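Local structure of N-isopropylammelide isopropylaminohydrolase (Burkholderia multivorans ATCC 17616, 6NBO) at residues A[11-16]-A[47-52]; A[57-62]-A[355-360]; A[366-371]-A[383-388]. The protein belongs to the amidohydrolase family and joins a TIM-barrel domain holding zinc ions to a smaller beta-rich region built from both ends of the chain. One frame throughout, in Å; residues are numbered along the deposited sequence. Where two conformers were deposited one is given.

Taken together, the three contacts illustrate how an amidohydrolase barrel is joined to its smaller beta-rich region. Along the chain, interaction 1 closes before interaction 2 opens, and interaction 3 comes last. Interaction 1 (11-16 with 47-52) lies in a four-stranded mixed sheet; its centre is about 17 Å from that of interaction 2 and about 14 Å from that of interaction 3. Interactions 2 and 3, with centres about 12 Å apart, meet through neighbouring strands 56-66 and 367-370. Interaction 3 also touches interaction 1, where Arg-386 probably bonds to Gly-52. Residues near both chain ends thus converge beside the first barrel strand, which leads to zinc ligands His-65 and His-67.

Interaction 1: A[11-16]-A[47-52]; sequences ALLIRN and CAIEEG
Arg-15 and Glu-51 form the polar end of a parallel strand pair, and the arginine is a good example of a side chain that uses its whole length. At its base, CB of Arg-15 lies 3.7 Å from OE1 of Glu-51. From CG to NE the chain runs extended, and its CD comes 3.8 Å from Glu-51 OE2. At the tip, NH1 of Arg-15 makes a long salt bridge of 3.5 Å to the same OE2, which lies at the edge of the guanidinium and in its plane. The carboxylate itself is turned 40° from that plane. NH1 of Arg-15 is also 3.7 Å from Ile-49 CG2, while Ile-49 CD1 sits over one guanidinium face, displaced toward the rim. The glutamate chain is bent at chi2 (-62°), which turns CD back toward the arginine.

Ile-49 continues the same face of the sheet toward Leu-13, the two side chains lying side by side with Ile-49 CD1 3.9 Å from Leu-13 CB. On the opposite face, Leu-12 CD1 touches Ala-48 CB, and the bent Glu-50 leads away to a salt bridge with Arg-397. Between the two faces, the backbones form a parallel ladder. Leu-13 N donates to Ala-48 O at 2.9 Å, Glu-50 N to Leu-13 O, and Arg-15 N to Glu-50 O; Gly-52 N closes the series on Arg-15 O at 2.7 Å. Across the sheet, strand 25-30 bonds to the other edge of strand 11-17.

The chemistry implies that backbone hydrogen bonds fix the register of strand 48-51 at the border of this sheet. The long ion pair, whose glutamate is solvent-exposed, probably adds only modestly.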
ATOM      1  N   ALA A  11       7.913  27.265   9.160  1.00 50.66           N
ATOM      2  CA  ALA A  11       7.257  27.453   7.869  1.00 40.37           C
ATOM      3  C   ALA A  11       8.237  27.162   6.740  1.00 39.24           C
ATOM      4  O   ALA A  11       9.427  27.490   6.837  1.00 41.65           O
ATOM      5  CB  ALA A  11       6.712  28.870   7.711  1.00 35.74           C
ATOM      6  N   LEU A  12       7.722  26.565   5.662  1.00 33.62           N
ATOM      7  CA  LEU A  12       8.501  26.237   4.473  1.00 32.13           C
ATOM      8  C   LEU A  12       7.719  26.670   3.244  1.00 22.36           C
ATOM      9  O   LEU A  12       6.578  26.243   3.047  1.00 27.78           O
ATOM     10  CB  LEU A  12       8.804  24.739   4.400  1.00 29.44           C
ATOM     11  CG  LEU A  12       9.553  24.273   3.149  1.00 27.04           C
ATOM     12  CD1 LEU A  12      10.940  24.882   3.081  1.00 31.81           C
ATOM     13  CD2 LEU A  12       9.624  22.746   3.148  1.00 36.22           C
ATOM     14  N   LEU A  13       8.323  27.525   2.428  1.00 29.78           N
ATOM     15  CA  LEU A  13       7.726  27.973   1.177  1.00 30.23           C
ATOM     16  C   LEU A  13       8.482  27.297   0.042  1.00 24.35           C
ATOM     17  O   LEU A  13       9.660  27.590  -0.186  1.00 30.53           O
ATOM     18  CB  LEU A  13       7.779  29.497   1.047  1.00 26.20           C
ATOM     19  CG  LEU A  13       7.216  30.067  -0.263  1.00 27.92           C
ATOM     20  CD1 LEU A  13       5.764  29.643  -0.458  1.00 26.74           C
ATOM     21  CD2 LEU A  13       7.339  31.580  -0.283  1.00 32.93           C
ATOM     22  N   ILE A  14       7.805  26.394  -0.657  1.00 26.75           N
ATOM     23  CA  ILE A  14       8.350  25.751  -1.848  1.00 26.59           C
ATOM     24  C   ILE A  14       7.866  26.551  -3.051  1.00 30.14           C
ATOM     25  O   ILE A  14       6.676  26.535  -3.380  1.00 32.62           O
ATOM     26  CB  ILE A  14       7.902  24.290  -1.950  1.00 26.75           C
ATOM     27  CG1 ILE A  14       8.273  23.517  -0.671  1.00 26.14           C
ATOM     28  CG2 ILE A  14       8.488  23.647  -3.218  1.00 26.74           C
ATOM     29  CD1 ILE A  14       7.681  22.080  -0.636  1.00 27.70           C
ATOM     30  N   ARG A  15       8.780  27.258  -3.704  1.00 28.88           N
ATOM     31  CA  ARG A  15       8.415  28.125  -4.808  1.00 33.68           C
ATOM     32  C   ARG A  15       8.522  27.402  -6.142  1.00 32.94           C
ATOM     33  O   ARG A  15       9.404  26.567  -6.344  1.00 32.87           O
ATOM     34  CB  ARG A  15       9.310  29.357  -4.843  1.00 33.87           C
ATOM     35  CG  ARG A  15       8.919  30.430  -3.842  1.00 33.03           C
ATOM     36  CD  ARG A  15       9.829  31.620  -4.000  1.00 40.76           C
ATOM     37  NE  ARG A  15       9.480  32.682  -3.069  1.00 36.43           N
ATOM     38  CZ  ARG A  15      10.367  33.514  -2.534  1.00 49.11           C
ATOM     39  NH1 ARG A  15      11.655  33.395  -2.841  1.00 49.46           N
ATOM     40  NH2 ARG A  15       9.969  34.459  -1.694  1.00 51.04           N
ATOM     41  N   ASN A  16       7.627  27.766  -7.065  1.00 32.28           N
ATOM     42  CA  ASN A  16       7.815  27.514  -8.495  1.00 32.57           C
ATOM     43  C   ASN A  16       7.818  26.012  -8.809  1.00 33.30           C
ATOM     44  O   ASN A  16       8.789  25.459  -9.334  1.00 33.86           O
ATOM     45  CB  ASN A  16       9.104  28.189  -8.980  1.00 38.16           C
ATOM     46  CG  ASN A  16       9.315  28.054 -10.471  1.00 47.11           C
ATOM     47  OD1 ASN A  16       8.366  27.863 -11.230  1.00 61.11           O
ATOM     48  ND2 ASN A  16      10.568  28.149 -10.901  1.00 53.35           N
ATOM     49  N   CYS A  47      10.484  32.538   7.198  1.00 40.39           N
ATOM     50  CA  CYS A  47      10.148  31.262   6.590  0.56 35.49           C
ATOM     51  C   CYS A  47      11.314  30.743   5.749  1.00 35.59           C
ATOM     52  O   CYS A  47      11.959  31.518   5.041  1.00 42.46           O
ATOM     53  CB  CYS A  47       8.894  31.471   5.737  0.56 36.77           C
ATOM     54  SG  CYS A  47       8.296  30.152   4.719  0.56 33.03           S
ATOM     55  N   ALA A  48      11.576  29.442   5.819  1.00 38.16           N
ATOM     56  CA  ALA A  48      12.558  28.836   4.931  1.00 43.70           C
ATOM     57  C   ALA A  48      12.028  28.814   3.499  1.00 38.40           C
ATOM     58  O   ALA A  48      10.825  28.684   3.258  1.00 31.49           O
ATOM     59  CB  ALA A  48      12.888  27.411   5.384  1.00 42.17           C
ATOM     60  N   ILE A  49      12.942  28.957   2.542  1.00 44.85           N
ATOM     61  CA  ILE A  49      12.607  28.997   1.122  1.00 38.69           C
ATOM     62  C   ILE A  49      13.245  27.797   0.441  1.00 36.03           C
ATOM     63  O   ILE A  49      14.442  27.543   0.619  1.00 38.41           O
ATOM     64  CB  ILE A  49      13.100  30.297   0.455  1.00 45.81           C
ATOM     65  CG1 ILE A  49      12.587  31.528   1.206  1.00 44.68           C
ATOM     66  CG2 ILE A  49      12.663  30.332  -1.003  1.00 48.16           C
ATOM     67  CD1 ILE A  49      11.094  31.635   1.194  1.00 42.94           C
ATOM     68  N   GLU A  50      12.460  27.077  -0.351  1.00 34.61           N
ATOM     69  CA  GLU A  50      12.974  26.010  -1.202  1.00 40.86           C
ATOM     70  C   GLU A  50      12.616  26.350  -2.645  1.00 35.93           C
ATOM     71  O   GLU A  50      11.436  26.512  -2.970  1.00 37.82           O
ATOM     72  CB  GLU A  50      12.386  24.663  -0.768  1.00 33.31           C
ATOM     73  CG  GLU A  50      12.969  23.466  -1.435  1.00 42.28           C
ATOM     74  CD  GLU A  50      14.390  23.171  -1.001  1.00 34.60           C
ATOM     75  OE1 GLU A  50      14.804  23.572   0.114  1.00 39.10           O
ATOM     76  OE2 GLU A  50      15.089  22.521  -1.789  1.00 42.39           O
ATOM     77  N   GLU A  51      13.626  26.492  -3.501  1.00 35.07           N
ATOM     78  CA  GLU A  51      13.376  26.821  -4.905  1.00 34.99           C
ATOM     79  C   GLU A  51      13.069  25.537  -5.672  1.00 39.50           C
ATOM     80  O   GLU A  51      13.953  24.700  -5.870  1.00 39.33           O
ATOM     81  CB  GLU A  51      14.565  27.563  -5.511  1.00 44.60           C
ATOM     82  CG  GLU A  51      14.772  28.989  -4.959  1.00 52.13           C
ATOM     83  CD  GLU A  51      13.600  29.937  -5.245  1.00 65.70           C
ATOM     84  OE1 GLU A  51      12.745  29.604  -6.096  1.00 63.56           O
ATOM     85  OE2 GLU A  51      13.539  31.026  -4.623  1.00 62.82           O
ATOM     86  N   GLY A  52      11.813  25.383  -6.108  1.00 43.78           N
ATOM     87  CA  GLY A  52      11.402  24.187  -6.827  1.00 35.85           C
ATOM     88  C   GLY A  52      11.877  24.112  -8.265  1.00 42.30           C
ATOM     89  O   GLY A  52      11.865  23.024  -8.848  1.00 38.20           O
TER
HETATM   90  O   HOH W   1      12.689  28.075  -8.323  1.00 32.93           O

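Interaction 2: A[57-62]-A[355-360]; sequences ALPGLV and DAYGLQ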
ATOM      1  N   ALA A  57       5.493  18.808  -8.511  1.00 27.79           N
ATOM      2  CA  ALA A  57       5.244  18.453  -7.125  1.00 23.25           C
ATOM      3  C   ALA A  57       4.174  17.369  -7.075  1.00 32.01           C
ATOM      4  O   ALA A  57       3.084  17.534  -7.635  1.00 26.11           O
ATOM      5  CB  ALA A  57       4.809  19.675  -6.303  1.00 26.13           C
ATOM      6  N   LEU A  58       4.496  16.262  -6.431  1.00 25.13           N
ATOM      7  CA  LEU A  58       3.590  15.151  -6.197  1.00 24.79           C
ATOM      8  C   LEU A  58       3.223  15.087  -4.723  1.00 20.49           C
ATOM      9  O   LEU A  58       4.043  15.424  -3.863  1.00 25.05           O
ATOM     10  CB  LEU A  58       4.238  13.818  -6.607  1.00 23.22           C
ATOM     11  CG  LEU A  58       4.665  13.634  -8.058  1.00 29.53           C
ATOM     12  CD1 LEU A  58       5.488  12.332  -8.229  1.00 25.37           C
ATOM     13  CD2 LEU A  58       3.455  13.640  -8.991  1.00 31.37           C
ATOM     14  N   PRO A  59       2.002  14.667  -4.389  1.00 21.23           N
ATOM     15  CA  PRO A  59       1.721  14.296  -2.998  1.00 23.92           C
ATOM     16  C   PRO A  59       2.583  13.102  -2.612  1.00 23.83           C
ATOM     17  O   PRO A  59       3.144  12.419  -3.469  1.00 23.91           O
ATOM     18  CB  PRO A  59       0.224  13.937  -3.017  1.00 24.85           C
ATOM     19  CG  PRO A  59      -0.008  13.437  -4.414  1.00 26.94           C
ATOM     20  CD  PRO A  59       0.930  14.251  -5.310  1.00 23.34           C
ATOM     21  N   GLY A  60       2.713  12.865  -1.309  1.00 26.11           N
ATOM     22  CA  GLY A  60       3.500  11.730  -0.853  1.00 27.66           C
ATOM     23  C   GLY A  60       3.015  10.447  -1.510  1.00 26.40           C
ATOM     24  O   GLY A  60       1.811  10.260  -1.648  1.00 24.67           O
ATOM     25  N   LEU A  61       3.922   9.579  -1.950  1.00 23.47           N
ATOM     26  CA  LEU A  61       3.492   8.350  -2.600  1.00 22.24           C
ATOM     27  C   LEU A  61       3.009   7.363  -1.537  1.00 18.96           C
ATOM     28  O   LEU A  61       3.303   7.503  -0.345  1.00 21.82           O
ATOM     29  CB  LEU A  61       4.645   7.764  -3.441  1.00 18.64           C
ATOM     30  CG  LEU A  61       5.256   8.766  -4.434  1.00 25.31           C
ATOM     31  CD1 LEU A  61       6.402   8.174  -5.298  1.00 22.31           C
ATOM     32  CD2 LEU A  61       4.173   9.371  -5.348  1.00 22.83           C
ATOM     33  N   VAL A  62       2.222   6.383  -1.969  1.00 19.81           N
ATOM     34  CA  VAL A  62       1.577   5.446  -1.060  1.00 19.85           C
ATOM     35  C   VAL A  62       1.926   4.031  -1.502  1.00 23.71           C
ATOM     36  O   VAL A  62       1.693   3.668  -2.659  1.00 20.16           O
ATOM     37  CB  VAL A  62       0.050   5.634  -1.043  1.00 20.28           C
ATOM     38  CG1 VAL A  62      -0.615   4.660  -0.058  1.00 22.69           C
ATOM     39  CG2 VAL A  62      -0.299   7.094  -0.706  1.00 23.55           C
ATOM     40  N   ASP A 355      -5.868   9.573   5.685  1.00 27.16           N
ATOM     41  CA  ASP A 355      -6.585  10.844   5.723  1.00 31.17           C
ATOM     42  C   ASP A 355      -5.648  12.029   5.476  1.00 29.00           C
ATOM     43  O   ASP A 355      -4.423  11.898   5.504  1.00 28.01           O
ATOM     44  CB  ASP A 355      -7.280  11.006   7.076  1.00 41.99           C
ATOM     45  CG  ASP A 355      -8.221   9.852   7.388  1.00 58.99           C
ATOM     46  OD1 ASP A 355      -9.063   9.519   6.524  1.00 65.40           O
ATOM     47  OD2 ASP A 355      -8.111   9.275   8.493  1.00 67.92           O
ATOM     48  N   ALA A 356      -6.251  13.209   5.251  1.00 28.40           N
ATOM     49  CA  ALA A 356      -5.509  14.466   5.071  1.00 31.15           C
ATOM     50  C   ALA A 356      -4.470  14.343   3.958  1.00 22.79           C
ATOM     51  O   ALA A 356      -3.329  14.792   4.085  1.00 26.68           O
ATOM     52  CB  ALA A 356      -4.849  14.907   6.381  1.00 31.74           C
ATOM     53  N   TYR A 357      -4.877  13.730   2.855  1.00 23.17           N
ATOM     54  CA  TYR A 357      -3.990  13.415   1.750  1.00 23.44           C
ATOM     55  C   TYR A 357      -4.084  14.482   0.664  1.00 30.39           C
ATOM     56  O   TYR A 357      -5.158  15.014   0.389  1.00 31.09           O
ATOM     57  CB  TYR A 357      -4.344  12.051   1.154  1.00 22.86           C
ATOM     58  CG  TYR A 357      -3.354  11.642   0.101  1.00 22.69           C
ATOM     59  CD1 TYR A 357      -2.147  11.077   0.466  1.00 20.93           C
ATOM     60  CD2 TYR A 357      -3.608  11.859  -1.257  1.00 23.61           C
ATOM     61  CE1 TYR A 357      -1.201  10.731  -0.483  1.00 22.91           C
ATOM     62  CE2 TYR A 357      -2.668  11.517  -2.217  1.00 22.82           C
ATOM     63  CZ  TYR A 357      -1.471  10.945  -1.816  1.00 23.28           C
ATOM     64  OH  TYR A 357      -0.519  10.604  -2.731  1.00 23.92           O
ATOM     65  N   GLY A 358      -2.954  14.772   0.022  1.00 26.02           N
ATOM     66  CA  GLY A 358      -2.981  15.613  -1.162  1.00 28.32           C
ATOM     67  C   GLY A 358      -2.106  16.845  -1.065  1.00 31.07           C
ATOM     68  O   GLY A 358      -1.253  16.934  -0.177  1.00 29.93           O
ATOM     69  N   LEU A 359      -2.303  17.804  -1.978  1.00 25.17           N
ATOM     70  CA  LEU A 359      -1.513  19.035  -1.999  1.00 25.62           C
ATOM     71  C   LEU A 359      -2.366  20.279  -1.808  1.00 28.46           C
ATOM     72  O   LEU A 359      -1.903  21.390  -2.086  1.00 31.86           O
ATOM     73  CB  LEU A 359      -0.714  19.158  -3.298  1.00 29.57           C
ATOM     74  CG  LEU A 359       0.314  18.059  -3.562  1.00 33.05           C
ATOM     75  CD1 LEU A 359       0.961  18.270  -4.926  1.00 32.85           C
ATOM     76  CD2 LEU A 359       1.365  18.036  -2.465  1.00 29.19           C
ATOM     77  N   GLN A 360      -3.585  20.127  -1.350  1.00 25.73           N
ATOM     78  CA  GLN A 360      -4.398  21.300  -1.084  1.00 26.29           C
ATOM     79  C   GLN A 360      -4.210  21.749   0.354  1.00 27.87           C
ATOM     80  O   GLN A 360      -3.795  20.959   1.207  1.00 28.90           O
ATOM     81  CB  GLN A 360      -5.877  20.990  -1.340  1.00 35.37           C
ATOM     82  CG  GLN A 360      -6.164  20.429  -2.725  1.00 45.39           C
ATOM     83  CD  GLN A 360      -5.638  21.318  -3.836  1.00 64.53           C
ATOM     84  OE1 GLN A 360      -5.906  22.520  -3.869  1.00 66.67           O
ATOM     85  NE2 GLN A 360      -4.877  20.727  -4.753  1.00 70.23           N
TER
HETATM   86  O   HOH W   2       0.604  14.947   0.151  1.00 24.22           O
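Tyr-357 reaches Gly-60 on the first strand of the TIM barrel, strand 56-66, which leads to the paired zinc ligands His-65 and His-67 familiar in amidohydrolases. The loop after helix 346-352 passes this strand in nearly the opposite direction, 170° between the touching parts. Two side chains of the loop, on either side of Gly-358, make the contact.

The tyrosine has CG anti to its backbone N (chi1 -174°), and the ring extends toward the break between Pro-59 and Leu-61. Gly-60 O lies at the ring's edge, near its plane, and accepts a hydrogen bond of 2.6 Å from Tyr-357 OH. Seen from the carbonyl, the donor is tilted 24° out of the carbonyl plane. Pro-59 crosses the tyrosine obliquely, its CB 3.6 Å from Tyr-357 CZ and its CG close to the hydroxyl oxygen. Val-62 also meets the ring obliquely, bringing CG2 to 3.8 Å from Tyr-357 CE1. The phenol is therefore held by one polar bond at its tip and by aliphatic groups beside it, while His-346 makes an edge-to-face contact with the same ring.

Leu-359 is turned differently: its side chain crosses Pro-59 at about a right angle. Both methyls approach the proline backbone, CD2 lying 3.8 Å from Pro-59 CA, and the leucine also packs on Val-367 of the adjoining strand. A water lies within hydrogen-bonding distance of Gly-358 O and weakly accepts from Gly-60 N. Farther back along the strand, the other leucine methyl, CD1 of Leu-359, comes to 3.5 Å from the carbonyl oxygen of Ala-57.

Interaction 3: A[366-371]-A[383-388]; sequences DVVLVD and PVRRLV
Leu-369 pairs with Leu-387 in an antiparallel join that keeps its sheet bonding only part of the way. Among backbone hydrogen bonds, Leu-369 N donates to Leu-387 O at 3.0 Å, but Leu-369 O receives its bond from Arg-386 N, at 2.9 Å. Arg-386 has helix-like backbone angles (phi -63°, psi -38°), and the register gains a residue here, since Val-370 lies nearest Arg-385; the local geometry resembles a beta bulge. Beyond it, where the two segments diverge, one water bridges them, accepting from Asp-371 N and donating to Val-384 O.

A second group of bonds belongs to the side chain of Arg-385. Bent at chi2 and chi3, it folds back on its own segment and grips Pro-383 O side-on, with NE at 2.9 Å and NH2 at 2.8 Å. The acceptor lies in the guanidinium plane, which would hold the group's rotation. Its remaining nitrogen, NH1, pairs with Asp-317 and also bonds to Ala-118.

Apolar contacts use this folded arginine as a surface. Val-368 CG1 presses on Arg-385 CD at 3.4 Å, and Val-370 CG1 lies 3.7 Å from the same Arg-385 CD, the valine and arginine side chains running alongside. Val-370 CB meets Pro-383 CG at 3.6 Å. On the opposite face, Leu-369 CD1 and Leu-387 CD2 are 3.9 Å apart in side chains that point the same way.

In the fold, helix 375-381 makes the connection between the two segments. Strand 367-370 is flanked by barrel strand 56-66 and by strand 387-390, whose other neighbour is strand 393-397.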
ATOM      1  N   ASP A 366       3.095  16.416   2.839  1.00 25.42           N
ATOM      2  CA  ASP A 366       3.953  15.444   2.163  1.00 23.77           C
ATOM      3  C   ASP A 366       4.099  15.886   0.712  1.00 23.40           C
ATOM      4  O   ASP A 366       3.109  15.935  -0.024  1.00 27.64           O
ATOM      5  CB  ASP A 366       3.370  14.028   2.224  1.00 21.02           C
ATOM      6  CG  ASP A 366       3.246  13.484   3.654  1.00 27.13           C
ATOM      7  OD1 ASP A 366       3.697  14.153   4.610  1.00 23.40           O
ATOM      8  OD2 ASP A 366       2.692  12.373   3.819  1.00 25.12           O
ATOM      9  N   VAL A 367       5.317  16.222   0.306  1.00 23.25           N
ATOM     10  CA  VAL A 367       5.556  16.791  -1.014  1.00 26.81           C
ATOM     11  C   VAL A 367       6.802  16.142  -1.599  1.00 26.84           C
ATOM     12  O   VAL A 367       7.835  16.046  -0.929  1.00 26.13           O
ATOM     13  CB  VAL A 367       5.718  18.325  -0.984  1.00 28.04           C
ATOM     14  CG1 VAL A 367       5.870  18.860  -2.398  1.00 27.64           C
ATOM     15  CG2 VAL A 367       4.527  18.996  -0.297  1.00 31.10           C
ATOM     16  N   VAL A 368       6.701  15.705  -2.851  1.00 25.78           N
ATOM     17  CA  VAL A 368       7.777  15.019  -3.557  1.00 20.76           C
ATOM     18  C   VAL A 368       8.011  15.778  -4.852  1.00 23.46           C
ATOM     19  O   VAL A 368       7.085  15.920  -5.659  1.00 26.85           O
ATOM     20  CB  VAL A 368       7.416  13.547  -3.826  1.00 24.53           C
ATOM     21  CG1 VAL A 368       8.537  12.812  -4.590  1.00 22.29           C
ATOM     22  CG2 VAL A 368       7.096  12.845  -2.515  1.00 23.35           C
ATOM     23  N   LEU A 369       9.228  16.298  -5.045  1.00 24.98           N
ATOM     24  CA  LEU A 369       9.559  17.038  -6.258  1.00 26.85           C
ATOM     25  C   LEU A 369      10.327  16.133  -7.209  1.00 30.33           C
ATOM     26  O   LEU A 369      11.265  15.449  -6.783  1.00 27.74           O
ATOM     27  CB  LEU A 369      10.400  18.280  -5.950  1.00 24.03           C
ATOM     28  CG  LEU A 369       9.797  19.304  -4.989  1.00 26.64           C
ATOM     29  CD1 LEU A 369      10.656  20.570  -4.998  1.00 25.52           C
ATOM     30  CD2 LEU A 369       8.348  19.600  -5.360  1.00 27.78           C
ATOM     31  N   VAL A 370       9.944  16.145  -8.494  1.00 25.95           N
ATOM     32  CA  VAL A 370      10.655  15.397  -9.535  1.00 25.62           C
ATOM     33  C   VAL A 370      10.815  16.262 -10.775  1.00 28.62           C
ATOM     34  O   VAL A 370       9.919  17.042 -11.124  1.00 28.43           O
ATOM     35  CB  VAL A 370       9.941  14.072  -9.906  1.00 24.81           C
ATOM     36  CG1 VAL A 370      10.025  13.105  -8.761  1.00 25.67           C
ATOM     37  CG2 VAL A 370       8.495  14.314 -10.325  1.00 26.54           C
ATOM     38  N   ASP A 371      11.967  16.125 -11.442  1.00 25.97           N
ATOM     39  CA  ASP A 371      12.223  16.824 -12.702  1.00 27.20           C
ATOM     40  C   ASP A 371      11.606  15.997 -13.822  1.00 34.49           C
ATOM     41  O   ASP A 371      12.218  15.050 -14.324  1.00 31.48           O
ATOM     42  CB  ASP A 371      13.721  17.029 -12.927  1.00 42.28           C
ATOM     43  CG  ASP A 371      14.041  17.669 -14.293  1.00 60.25           C
ATOM     44  OD1 ASP A 371      13.113  18.187 -14.954  1.00 63.03           O
ATOM     45  OD2 ASP A 371      15.225  17.647 -14.712  1.00 61.61           O
ATOM     46  N   PRO A 383      12.059   9.665 -12.420  1.00 27.57           N
ATOM     47  CA  PRO A 383      13.181  10.532 -12.043  1.00 22.49           C
ATOM     48  C   PRO A 383      13.432  10.492 -10.541  1.00 25.96           C
ATOM     49  O   PRO A 383      12.521  10.271  -9.746  1.00 25.29           O
ATOM     50  CB  PRO A 383      12.725  11.929 -12.499  1.00 23.88           C
ATOM     51  CG  PRO A 383      11.255  11.869 -12.502  1.00 25.04           C
ATOM     52  CD  PRO A 383      10.895  10.443 -12.889  1.00 31.41           C
ATOM     53  N   VAL A 384      14.696  10.707 -10.161  1.00 24.51           N
ATOM     54  CA  VAL A 384      15.053  10.713  -8.746  1.00 28.70           C
ATOM     55  C   VAL A 384      14.181  11.720  -8.015  1.00 24.56           C
ATOM     56  O   VAL A 384      13.803  12.754  -8.575  1.00 28.56           O
ATOM     57  CB  VAL A 384      16.551  11.040  -8.580  1.00 29.82           C
ATOM     58  CG1 VAL A 384      16.845  12.463  -9.035  1.00 39.40           C
ATOM     59  CG2 VAL A 384      16.994  10.848  -7.136  1.00 30.64           C
ATOM     60  N   ARG A 385      13.806  11.403  -6.774  1.00 24.62           N
ATOM     61  CA  ARG A 385      13.083  12.390  -5.972  1.00 23.88           C
ATOM     62  C   ARG A 385      14.066  13.483  -5.573  1.00 25.03           C
ATOM     63  O   ARG A 385      14.932  13.276  -4.713  1.00 27.78           O
ATOM     64  CB  ARG A 385      12.447  11.761  -4.734  1.00 22.71           C
ATOM     65  CG  ARG A 385      11.652  10.493  -4.962  1.00 24.88           C
ATOM     66  CD  ARG A 385      10.657  10.589  -6.117  1.00 23.58           C
ATOM     67  NE  ARG A 385      11.103   9.848  -7.299  1.00 25.73           N
ATOM     68  CZ  ARG A 385      10.841   8.559  -7.515  1.00 24.46           C
ATOM     69  NH1 ARG A 385      10.143   7.856  -6.631  1.00 23.09           N
ATOM     70  NH2 ARG A 385      11.279   7.972  -8.621  1.00 22.10           N
ATOM     71  N   ARG A 386      13.958  14.646  -6.207  1.00 24.26           N
ATOM     72  CA  ARG A 386      14.872  15.731  -5.877  1.00 26.01           C
ATOM     73  C   ARG A 386      14.700  16.182  -4.429  1.00 27.19           C
ATOM     74  O   ARG A 386      15.684  16.494  -3.744  1.00 26.75           O
ATOM     75  CB  ARG A 386      14.653  16.905  -6.823  1.00 28.63           C
ATOM     76  CG  ARG A 386      15.658  18.013  -6.562  1.00 45.67           C
ATOM     77  CD  ARG A 386      15.151  19.334  -7.045  1.00 54.96           C
ATOM     78  NE  ARG A 386      15.056  19.366  -8.496  1.00 59.85           N
ATOM     79  CZ  ARG A 386      14.388  20.294  -9.164  1.00 73.39           C
ATOM     80  NH1 ARG A 386      13.756  21.256  -8.499  1.00 73.84           N
ATOM     81  NH2 ARG A 386      14.346  20.257 -10.490  1.00 74.41           N
ATOM     82  N   LEU A 387      13.463  16.203  -3.948  1.00 26.30           N
ATOM     83  CA  LEU A 387      13.130  16.648  -2.599  1.00 25.73           C
ATOM     84  C   LEU A 387      11.986  15.796  -2.084  1.00 26.44           C
ATOM     85  O   LEU A 387      11.031  15.537  -2.816  1.00 28.19           O
ATOM     86  CB  LEU A 387      12.708  18.124  -2.572  1.00 25.73           C
ATOM     87  CG  LEU A 387      12.345  18.684  -1.189  1.00 28.51           C
ATOM     88  CD1 LEU A 387      13.585  18.747  -0.307  1.00 28.53           C
ATOM     89  CD2 LEU A 387      11.719  20.063  -1.310  1.00 27.59           C
ATOM     90  N   VAL A 388      12.088  15.341  -0.839  1.00 24.72           N
ATOM     91  CA  VAL A 388      10.966  14.706  -0.158  1.00 24.18           C
ATOM     92  C   VAL A 388      10.728  15.491   1.120  1.00 27.09           C
ATOM     93  O   VAL A 388      11.654  15.689   1.920  1.00 24.85           O
ATOM     94  CB  VAL A 388      11.205  13.213   0.138  1.00 26.27           C
ATOM     95  CG1 VAL A 388       9.966  12.605   0.798  1.00 22.45           C
ATOM     96  CG2 VAL A 388      11.536  12.449  -1.152  1.00 24.17           C
TER
HETATM   97  O   HOH W   3      14.182  14.543 -10.497  1.00 27.82           O